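Local coordinates for transaminase (PDB 5G0A) that transfers amino groups with S-selectivity as a pyridoxal-5'-phosphate-dependent omega-transaminase of the class-III aminotransferase family, at the interface of chains A and B. Residues are numbered along the deposited sequence; one frame, centred on the assembly and turned at random. Chains: chain A/B, Transaminase.

The interface of chains A and B. Residues chain A 119-120, 122-123, 306; chain B 119-120, 123, 306, 331.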
loop_
_atom_site.group_PDB
_atom_site.type_symbol
_atom_site.label_atom_id
_atom_site.label_comp_id
_atom_site.label_asym_id
_atom_site.label_seq_id
_atom_site.Cartn_x
_atom_site.Cartn_y
_atom_site.Cartn_z
ATOM N N SER A 119 3.046 5.323 26.328
ATOM C CA SER A 119 3.835 4.469 27.212
ATOM C C SER A 119 5.223 4.119 26.689
ATOM O O SER A 119 6.067 3.670 27.454
ATOM C CB SER A 119 3.078 3.176 27.561
ATOM O OG SER A 119 1.912 3.467 28.294
ATOM N N THR A 120 5.445 4.326 25.389
ATOM C CA THR A 120 6.740 3.969 24.782
ATOM C C THR A 120 7.186 4.960 23.705
ATOM O O THR A 120 6.383 5.758 23.232
ATOM C CB THR A 120 6.692 2.555 24.150
ATOM O OG1 THR A 120 5.882 2.593 22.963
ATOM C CG2 THR A 120 6.143 1.519 25.152
ATOM N N SER A 122 8.103 4.171 20.656
ATOM C CA SER A 122 7.439 3.785 19.384
ATOM C C SER A 122 6.048 4.356 19.347
ATOM O O SER A 122 5.605 4.889 18.317
ATOM C CB SER A 122 7.392 2.243 19.220
ATOM O OG SER A 122 8.700 1.757 18.996
ATOM N N GLU A 123 5.337 4.282 20.476
ATOM C CA GLU A 123 4.012 4.865 20.542
ATOM C C GLU A 123 4.081 6.391 20.337
ATOM O O GLU A 123 3.183 6.975 19.722
ATOM C CB GLU A 123 3.299 4.522 21.859
ATOM C CG GLU A 123 2.788 3.069 21.910
ATOM C CD GLU A 123 1.824 2.803 23.052
ATOM O OE1 GLU A 123 1.784 3.598 24.034
ATOM O OE2 GLU A 123 1.108 1.780 22.993
ATOM N N PRO A 306 7.581 2.669 32.268
ATOM C CA PRO A 306 7.349 2.958 30.836
ATOM C C PRO A 306 6.630 4.292 30.604
ATOM O O PRO A 306 5.542 4.504 31.149
ATOM C CB PRO A 306 6.478 1.776 30.377
ATOM C CG PRO A 306 6.837 0.655 31.332
ATOM C CD PRO A 306 6.980 1.387 32.676
ATOM N N SER B 119 4.604 -3.446 26.399
ATOM C CA SER B 119 4.081 -2.497 27.409
ATOM C C SER B 119 2.610 -2.171 27.303
ATOM O O SER B 119 2.047 -1.618 28.245
ATOM C CB SER B 119 4.872 -1.159 27.395
ATOM O OG SER B 119 6.214 -1.386 27.771
ATOM N N THR B 120 1.989 -2.478 26.157
ATOM C CA THR B 120 0.600 -2.119 25.923
ATOM C C THR B 120 -0.140 -3.189 25.103
ATOM O O THR B 120 0.493 -4.045 24.487
ATOM C CB THR B 120 0.451 -0.760 25.185
ATOM O OG1 THR B 120 0.907 -0.875 23.822
ATOM C CG2 THR B 120 1.262 0.387 25.874
ATOM N N GLU B 123 0.722 -2.742 21.419
ATOM C CA GLU B 123 2.032 -3.379 21.164
ATOM C C GLU B 123 1.931 -4.904 21.111
ATOM O O GLU B 123 2.615 -5.542 20.310
ATOM C CB GLU B 123 3.075 -2.944 22.188
ATOM C CG GLU B 123 3.580 -1.509 21.922
ATOM C CD GLU B 123 4.771 -1.133 22.787
ATOM O OE1 GLU B 123 5.031 -1.833 23.792
ATOM O OE2 GLU B 123 5.466 -0.155 22.428
ATOM N N PRO B 306 2.002 -0.290 33.182
ATOM C CA PRO B 306 1.821 -0.685 31.756
ATOM C C PRO B 306 2.491 -2.023 31.419
ATOM O O PRO B 306 3.698 -2.195 31.655
ATOM C CB PRO B 306 2.465 0.463 30.974
ATOM C CG PRO B 306 2.479 1.633 31.929
ATOM C CD PRO B 306 2.677 1.025 33.307
ATOM N N TYR B 331 11.042 -0.949 26.638
ATOM C CA TYR B 331 10.402 -1.320 27.895
ATOM C C TYR B 331 9.798 -2.726 27.912
ATOM O O TYR B 331 9.215 -3.141 28.911
ATOM C CB TYR B 331 9.391 -0.265 28.349
ATOM C CG TYR B 331 10.071 1.076 28.567
ATOM C CD1 TYR B 331 11.316 1.145 29.200
ATOM C CD2 TYR B 331 9.497 2.256 28.115
ATOM C CE1 TYR B 331 11.961 2.359 29.397
ATOM C CE2 TYR B 331 10.138 3.485 28.329
ATOM C CZ TYR B 331 11.377 3.514 28.964
ATOM O OH TYR B 331 12.059 4.710 29.189
#
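A:Thr120 and B:Glu123 meet tip to tip close to the two-fold axis, and B:Thr120 and A:Glu123 repeat the pairing across it. The hydroxyl OG1 of A:Thr120 donates to the carboxylate oxygen OE2 of B:Glu123 at 2.8 Å, from above the carboxylate plane, 38° out of it. With OG1 set between its own backbone N and carbonyl carbon (chi1 71°), the same hydroxyl also accepts a hydrogen bond from the backbone N of A:Glu123 at 3.1 Å. This turns the methyl CG2 toward CB of B:Ser119, 3.7 Å away. Beside this core, the pyrrolidine ring of A:Pro306 packs obliquely on B:Tyr331. Its CA and CB lie 3.5 and 3.8 Å from CD2 of the phenol ring, and its CG 4.0 Å from the tyrosine CB. Within chain A, the backbone N of A:Ser119 donates to OE1 of A:Glu123, almost in line with the carboxylate C-O bond, so each carboxylate is gripped by both subunits. An alanine in place of A:Glu123 would probably leave the B:Thr120 hydroxyl and the A:Ser119 N-H without their carboxylate acceptors and open a gap beside the B:Thr120 methyl. OE2 of A:Glu123 lies 4.8 Å from OE2 of B:Glu123, a like-charge proximity that the hydroxyl donors may ease. The patch belongs to the dimer usual for class-III aminotransferases, whose active sites lie near the subunit interface; A:Thr120 and A:Ser122 also line the cofactor pocket, whose wall it is likely to steady.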